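Local coordinates for gram-negative insecticidal protein (Chromobacterium piscinae, PDB 6FBM), which kills insects as a toxin, probably by forming pores in membranes, as many members of the MACPF family do, at residues M19-V25 and P169-A175; Q115-I119 and F378-V382; P324-G330 and A342-S347. The contacts are given in a common frame with arbitrary orientation. Numbering follows the deposited sequence.

Contact 1 of 3, residues M19-V25 and P169-A175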
# COMPACT_ATOMS: atom_id res chain seq x y z
N MET A 19 -19.38 20.09 12.47
CA MET A 19 -19.63 21.32 13.18
C MET A 19 -20.58 22.23 12.41
O MET A 19 -20.51 22.36 11.18
CB MET A 19 -18.33 22.04 13.48
CG MET A 19 -17.38 21.23 14.36
SD MET A 19 -18.12 20.45 15.82
CE MET A 19 -18.43 21.92 16.83
N GLY A 20 -21.54 22.79 13.13
CA GLY A 20 -22.48 23.68 12.53
C GLY A 20 -23.49 23.00 11.63
O GLY A 20 -24.13 23.66 10.82
N MET A 21 -23.63 21.69 11.75
CA MET A 21 -24.60 20.95 10.98
C MET A 21 -25.85 20.91 11.81
O MET A 21 -25.77 20.80 13.04
CB MET A 21 -24.19 19.50 10.78
CG MET A 21 -23.13 19.19 9.75
SD MET A 21 -23.41 19.88 8.10
CE MET A 21 -22.27 21.23 8.26
N GLY A 22 -27.00 20.92 11.13
CA GLY A 22 -28.25 20.52 11.76
C GLY A 22 -28.19 19.12 12.34
O GLY A 22 -27.46 18.26 11.83
N TYR A 23 -28.94 18.89 13.41
CA TYR A 23 -28.96 17.60 14.07
C TYR A 23 -30.37 17.13 14.29
O TYR A 23 -31.23 17.91 14.70
CB TYR A 23 -28.25 17.64 15.39
CG TYR A 23 -27.85 16.30 15.88
CD1 TYR A 23 -26.66 15.74 15.48
CD2 TYR A 23 -28.65 15.58 16.75
CE1 TYR A 23 -26.27 14.50 15.93
CE2 TYR A 23 -28.26 14.32 17.21
CZ TYR A 23 -27.07 13.79 16.80
OH TYR A 23 -26.63 12.56 17.23
N ASP A 24 -30.59 15.85 14.02
CA ASP A 24 -31.85 15.22 14.34
C ASP A 24 -31.86 14.88 15.82
O ASP A 24 -31.36 13.85 16.25
CB ASP A 24 -32.07 13.98 13.49
CG ASP A 24 -33.40 13.31 13.78
OD1 ASP A 24 -34.16 13.79 14.66
OD2 ASP A 24 -33.68 12.28 13.11
N VAL A 25 -32.48 15.75 16.61
CA VAL A 25 -32.53 15.57 18.06
C VAL A 25 -33.35 14.36 18.49
O VAL A 25 -33.27 13.93 19.64
CB VAL A 25 -33.04 16.82 18.78
CG1 VAL A 25 -32.11 18.00 18.51
CG2 VAL A 25 -34.48 17.16 18.40
N PRO A 169 -34.01 21.61 13.99
CA PRO A 169 -34.27 22.67 14.96
C PRO A 169 -33.03 23.06 15.79
O PRO A 169 -33.00 24.16 16.35
CB PRO A 169 -35.34 22.07 15.87
CG PRO A 169 -35.06 20.59 15.82
CD PRO A 169 -34.52 20.29 14.45
N TYR A 170 -32.06 22.14 15.89
CA TYR A 170 -30.83 22.40 16.62
C TYR A 170 -29.66 22.09 15.72
O TYR A 170 -29.79 21.29 14.81
CB TYR A 170 -30.77 21.53 17.86
CG TYR A 170 -31.58 22.04 19.00
CD1 TYR A 170 -32.96 21.88 19.04
CD2 TYR A 170 -30.98 22.70 20.05
CE1 TYR A 170 -33.70 22.36 20.10
CE2 TYR A 170 -31.71 23.19 21.12
CZ TYR A 170 -33.07 23.02 21.14
OH TYR A 170 -33.76 23.51 22.21
N TYR A 171 -28.52 22.70 16.00
CA TYR A 171 -27.30 22.44 15.29
C TYR A 171 -26.17 22.11 16.26
O TYR A 171 -26.24 22.40 17.45
CB TYR A 171 -26.93 23.64 14.41
CG TYR A 171 -26.57 24.89 15.18
CD1 TYR A 171 -25.26 25.13 15.58
CD2 TYR A 171 -27.54 25.82 15.53
CE1 TYR A 171 -24.92 26.27 16.30
CE2 TYR A 171 -27.22 26.95 16.26
CZ TYR A 171 -25.91 27.19 16.63
OH TYR A 171 -25.58 28.30 17.35
N ILE A 172 -25.11 21.52 15.71
CA ILE A 172 -23.96 21.12 16.49
C ILE A 172 -23.08 22.33 16.72
O ILE A 172 -22.46 22.84 15.81
CB ILE A 172 -23.12 20.05 15.77
CG1 ILE A 172 -23.93 18.76 15.50
CG2 ILE A 172 -21.85 19.72 16.57
CD1 ILE A 172 -24.36 18.00 16.74
N SER A 173 -23.04 22.78 17.96
CA SER A 173 -22.22 23.93 18.35
C SER A 173 -20.93 23.54 19.03
O SER A 173 -19.95 24.26 18.98
CB SER A 173 -23.01 24.83 19.28
OG SER A 173 -22.31 26.01 19.52
N GLU A 174 -20.95 22.39 19.70
CA GLU A 174 -19.78 21.87 20.39
C GLU A 174 -19.86 20.35 20.36
O GLU A 174 -20.93 19.77 20.57
CB GLU A 174 -19.77 22.39 21.82
CG GLU A 174 -18.45 22.24 22.54
CD GLU A 174 -18.57 22.82 23.95
OE1 GLU A 174 -19.26 22.19 24.77
OE2 GLU A 174 -17.99 23.90 24.24
N ALA A 175 -18.75 19.68 20.10
CA ALA A 175 -18.75 18.21 20.10
C ALA A 175 -17.43 17.63 20.53
O ALA A 175 -16.35 18.18 20.25
CB ALA A 175 -19.09 17.71 18.71
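Strand 21-23 runs against strand 170-172 with their directions 126° apart, well short of 180°, and the axes close to 4.4 Å, an example of how a short strand can be added to a sheet by residues remote in sequence. Gly-22 and Tyr-171 form an antiparallel non-hydrogen-bonded pair, CA to CA 4.1 Å. Around it, Ile-172 N donates to Met-21 O (2.8 Å) and Tyr-23 N to Tyr-170 O (2.9 Å), while Gly-20 N donates to Ile-172 O (2.8 Å). Gly-20 adopts a positive phi of 72°, a conformation that glycine accommodates easily.

Ile-172 gives up the most surface. Its CD1 lies 3.5 Å from Tyr-23 CD1, and its CG2 meets Met-19 SD at 3.9 Å. The methionine bends back across the strand break, so that its CE lies 3.5 Å from Ser-173 O and its SD 4.1 Å from Ala-175 CB. At the other end Val-25 CG1 packs on Tyr-170 CB (3.8 Å). The tyrosine rings also make contacts outside the pair: Tyr-23 meets Phe-275 edge-to-face and hydrogen-bonds through its hydroxyl to the main-chain O of Leu-28 and N of Ser-31, whereas Tyr-170 packs against Trp-284 and Phe-300.

Strand 21-23 also pairs with strand 35-39, and strand 170-177 with strand 280-282. The contact is thus a buried antiparallel junction that adds an N-terminal strand to the branched sheet containing the long strands of the MACPF domain.

Contact 2 of 3, residues Q115-I119 and F378-V382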
# COMPACT_ATOMS: atom_id res chain seq x y z
N GLN A 115 -40.81 -2.65 25.34
CA GLN A 115 -42.22 -2.71 25.71
C GLN A 115 -42.45 -3.55 26.97
O GLN A 115 -43.39 -3.30 27.72
CB GLN A 115 -43.04 -3.27 24.56
CG GLN A 115 -42.91 -2.51 23.26
CD GLN A 115 -43.85 -3.08 22.20
OE1 GLN A 115 -45.00 -2.62 22.04
NE2 GLN A 115 -43.36 -4.04 21.43
N LEU A 116 -41.62 -4.57 27.20
CA LEU A 116 -41.74 -5.33 28.44
C LEU A 116 -41.55 -4.48 29.68
O LEU A 116 -40.89 -3.44 29.67
CB LEU A 116 -40.77 -6.52 28.46
CG LEU A 116 -41.19 -7.67 27.55
CD1 LEU A 116 -40.16 -8.79 27.64
CD2 LEU A 116 -42.61 -8.17 27.94
N THR A 117 -42.13 -4.96 30.75
CA THR A 117 -42.04 -4.33 32.04
C THR A 117 -41.11 -5.23 32.87
O THR A 117 -40.71 -6.31 32.39
CB THR A 117 -43.46 -4.09 32.59
OG1 THR A 117 -43.43 -3.09 33.59
CG2 THR A 117 -44.08 -5.32 33.15
N GLU A 118 -40.68 -4.78 34.05
CA GLU A 118 -39.66 -5.50 34.83
C GLU A 118 -38.28 -5.66 34.15
O GLU A 118 -37.47 -6.53 34.54
CB GLU A 118 -40.15 -6.92 35.24
CG GLU A 118 -41.53 -7.02 35.87
CD GLU A 118 -41.63 -6.35 37.22
OE1 GLU A 118 -40.62 -5.83 37.76
OE2 GLU A 118 -42.77 -6.34 37.73
N ILE A 119 -38.01 -4.83 33.13
CA ILE A 119 -36.73 -4.80 32.45
C ILE A 119 -36.02 -3.55 32.97
O ILE A 119 -36.63 -2.47 33.14
CB ILE A 119 -36.89 -4.68 30.94
CG1 ILE A 119 -37.70 -5.86 30.39
CG2 ILE A 119 -35.53 -4.59 30.24
CD1 ILE A 119 -37.03 -7.20 30.43
N PHE A 378 -43.45 -14.06 29.92
CA PHE A 378 -42.27 -13.43 29.32
C PHE A 378 -40.96 -13.75 30.06
O PHE A 378 -39.94 -13.16 29.75
CB PHE A 378 -42.51 -11.92 29.27
CG PHE A 378 -43.84 -11.56 28.69
CD1 PHE A 378 -44.10 -11.77 27.35
CD2 PHE A 378 -44.83 -11.05 29.48
CE1 PHE A 378 -45.33 -11.50 26.80
CE2 PHE A 378 -46.09 -10.76 28.96
CZ PHE A 378 -46.33 -10.97 27.60
N ASP A 379 -41.02 -14.67 31.03
CA ASP A 379 -39.84 -15.19 31.72
C ASP A 379 -39.08 -14.05 32.34
O ASP A 379 -37.87 -13.89 32.15
CB ASP A 379 -38.97 -16.01 30.74
CG ASP A 379 -37.79 -16.69 31.39
OD1 ASP A 379 -37.88 -17.06 32.59
OD2 ASP A 379 -36.77 -16.85 30.70
N LEU A 380 -39.80 -13.19 33.05
CA LEU A 380 -39.24 -12.03 33.70
C LEU A 380 -38.74 -12.27 35.11
O LEU A 380 -38.19 -11.37 35.70
CB LEU A 380 -40.31 -10.94 33.78
CG LEU A 380 -40.93 -10.50 32.48
CD1 LEU A 380 -42.05 -9.54 32.70
CD2 LEU A 380 -39.87 -9.90 31.59
N GLY A 381 -38.96 -13.47 35.65
CA GLY A 381 -38.69 -13.77 37.06
C GLY A 381 -39.65 -13.12 38.05
O GLY A 381 -39.28 -12.90 39.21
N VAL A 382 -40.86 -12.80 37.61
CA VAL A 382 -41.91 -12.29 38.54
C VAL A 382 -42.48 -13.34 39.48
O VAL A 382 -43.03 -13.00 40.54
CB VAL A 382 -43.08 -11.60 37.80
CG1 VAL A 382 -42.60 -10.35 37.10
CG2 VAL A 382 -43.74 -12.52 36.81
O HOH W 1 -36.80 -8.84 35.65
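Leu-380 is the residue most covered where these two loops meet, and it shows how one leucine can fill the gap between irregular segments. Its CD2 lies 4.1 Å from Leu-116 CD1 and also 4.1 Å from Ile-119 CD1, while its CD1 comes within 3.5 Å of Thr-117 O. Leu-116, the first residue to leave helical geometry after helix 111-115, sets its CD2 over the face of the Phe-378 ring, 4.0 Å from the centroid, in a CH-pi contact. Glu-118 contributes the aliphatic part of its side chain: CG packs on Val-382 CG1 at 3.7 Å, and its carboxylate is hydrogen-bonded to Ser-443. A water bridges the two main chains, donating to Glu-118 O (2.6 Å) and to Leu-380 O (2.9 Å). Nearby, Lys-313 bonds Leu-116 O, and the Asp-376 carboxylate accepts a hydrogen bond from Leu-380 N. The arrangement is a small apolar, water-bridged loop-to-loop interface, joining the MACPF part of the chain to the C-terminal region, probably the beta-tripod part.

Contact 3 of 3, residues P324-G330 and A342-S347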
# COMPACT_ATOMS: atom_id res chain seq x y z
N PRO A 324 -58.33 -23.95 37.12
CA PRO A 324 -57.59 -25.19 36.94
C PRO A 324 -58.26 -26.35 37.69
O PRO A 324 -59.15 -26.12 38.54
CB PRO A 324 -56.24 -24.86 37.57
CG PRO A 324 -56.58 -23.94 38.69
CD PRO A 324 -57.72 -23.11 38.18
N PRO A 325 -57.82 -27.58 37.41
CA PRO A 325 -58.34 -28.69 38.19
C PRO A 325 -57.96 -28.58 39.67
O PRO A 325 -56.80 -28.34 39.96
CB PRO A 325 -57.69 -29.93 37.55
CG PRO A 325 -57.24 -29.49 36.20
CD PRO A 325 -56.91 -28.02 36.35
N MET A 326 -58.92 -28.75 40.57
CA MET A 326 -58.66 -28.70 41.99
C MET A 326 -58.65 -30.12 42.55
O MET A 326 -59.55 -30.90 42.29
CB MET A 326 -59.72 -27.85 42.69
CG MET A 326 -59.81 -26.45 42.17
SD MET A 326 -58.32 -25.45 42.37
CE MET A 326 -58.12 -25.46 44.14
N VAL A 327 -57.58 -30.44 43.26
CA VAL A 327 -57.36 -31.77 43.81
C VAL A 327 -57.32 -31.59 45.32
O VAL A 327 -56.80 -30.60 45.83
CB VAL A 327 -56.06 -32.38 43.27
CG1 VAL A 327 -55.76 -33.73 43.93
CG2 VAL A 327 -56.11 -32.49 41.75
N LYS A 328 -57.88 -32.55 46.05
CA LYS A 328 -58.01 -32.43 47.49
C LYS A 328 -56.67 -32.66 48.17
O LYS A 328 -55.93 -33.60 47.83
CB LYS A 328 -59.05 -33.38 48.03
CG LYS A 328 -59.59 -32.98 49.40
CD LYS A 328 -60.51 -34.04 49.95
CE LYS A 328 -61.24 -33.55 51.14
NZ LYS A 328 -62.35 -34.47 51.53
N ALA A 329 -56.36 -31.79 49.14
CA ALA A 329 -55.08 -31.82 49.81
C ALA A 329 -55.24 -31.87 51.33
O ALA A 329 -54.38 -31.37 52.06
CB ALA A 329 -54.26 -30.62 49.38
N GLY A 330 -56.32 -32.49 51.81
CA GLY A 330 -56.52 -32.79 53.23
C GLY A 330 -57.83 -32.26 53.79
O GLY A 330 -58.43 -31.29 53.28
N ALA A 342 -61.59 -28.37 54.62
CA ALA A 342 -60.95 -29.08 53.55
C ALA A 342 -60.19 -28.05 52.69
O ALA A 342 -60.63 -26.88 52.54
CB ALA A 342 -61.96 -29.84 52.73
N VAL A 343 -59.04 -28.48 52.17
CA VAL A 343 -58.22 -27.65 51.33
C VAL A 343 -57.93 -28.37 50.04
O VAL A 343 -57.92 -29.59 49.97
CB VAL A 343 -56.91 -27.23 52.00
CG1 VAL A 343 -57.20 -26.29 53.17
CG2 VAL A 343 -56.08 -28.44 52.44
N PHE A 344 -57.70 -27.57 49.01
CA PHE A 344 -57.53 -28.09 47.67
C PHE A 344 -56.38 -27.34 46.99
O PHE A 344 -56.31 -26.12 47.07
CB PHE A 344 -58.85 -27.94 46.86
CG PHE A 344 -59.99 -28.77 47.39
CD1 PHE A 344 -60.69 -28.40 48.54
CD2 PHE A 344 -60.38 -29.91 46.72
CE1 PHE A 344 -61.72 -29.16 49.03
CE2 PHE A 344 -61.44 -30.68 47.19
CZ PHE A 344 -62.11 -30.31 48.35
N ASN A 345 -55.49 -28.10 46.36
CA ASN A 345 -54.47 -27.58 45.48
C ASN A 345 -54.95 -27.57 44.04
O ASN A 345 -55.63 -28.50 43.62
CB ASN A 345 -53.22 -28.45 45.53
CG ASN A 345 -52.55 -28.42 46.86
OD1 ASN A 345 -52.78 -27.54 47.67
ND2 ASN A 345 -51.73 -29.41 47.10
N PRO A 346 -54.57 -26.54 43.27
CA PRO A 346 -54.78 -26.57 41.84
C PRO A 346 -53.69 -27.37 41.18
O PRO A 346 -52.54 -27.33 41.62
CB PRO A 346 -54.66 -25.10 41.44
CG PRO A 346 -53.70 -24.53 42.43
CD PRO A 346 -53.85 -25.32 43.70
N SER A 347 -54.05 -28.13 40.15
CA SER A 347 -53.06 -28.89 39.40
C SER A 347 -52.36 -27.95 38.49
O SER A 347 -53.00 -27.11 37.87
CB SER A 347 -53.69 -30.05 38.62
OG SER A 347 -54.08 -31.09 39.50
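Five main-chain hydrogen bonds join residues 324-330 to 342-347. Val-327 and Asn-345 exchange two, Val-327 N to Asn-345 O at 2.8 Å and Asn-345 N to Val-327 O at 2.9 Å; just beyond the strand ends, Ser-347 N donates to Pro-325 O (2.8 Å). Val-343 faces two residues, taking Ala-329 N on its O (2.8 Å) and giving its N to Gly-330 O (3.1 Å): a beta bulge, with Ala-329 at psi 30° and Gly-330 at phi 126°. Outward, Met-326, Lys-328, Phe-344 and Pro-346 share one face. Lys-328 CG lies over the Phe-344 ring, 4.0 Å from the centroid, in a CH-pi contact, and its ammonium group forms a salt bridge with Glu-331 and also bonds the carbonyls of His-363 and Ala-364. Met-326 SD and Pro-324 CG touch Pro-346 CB (3.8 and 3.5 Å). Beside Val-327, the Asn-345 amide turns to Gln-357. Strand 358-360 completes a meandering antiparallel sheet built on a beta hairpin whose strands are joined by a long loop, in the C-terminal region, probably the beta-tripod part.

In the fold
From the N terminus, strand 21-23 meets residues 169-175, and contact 1 closes a loop of 143 residues. Inside that loop lie residues 115-119, whose partner comes only at 378-382, so contacts 1 and 2 cross: one ties the N-terminal strand into the MACPF sheet, the other joins the MACPF part to the C-terminal region, probably the beta-tripod part. Contact 3 is local, a hairpin nested inside the long loop closed by contact 2 and in series with contact 1. Contact 2 lies near the middle of the elongated chain, its centre about 37 Å from that of contact 1 and 29 Å from that of contact 3; the latter two lie on opposite sides of the chain's centre.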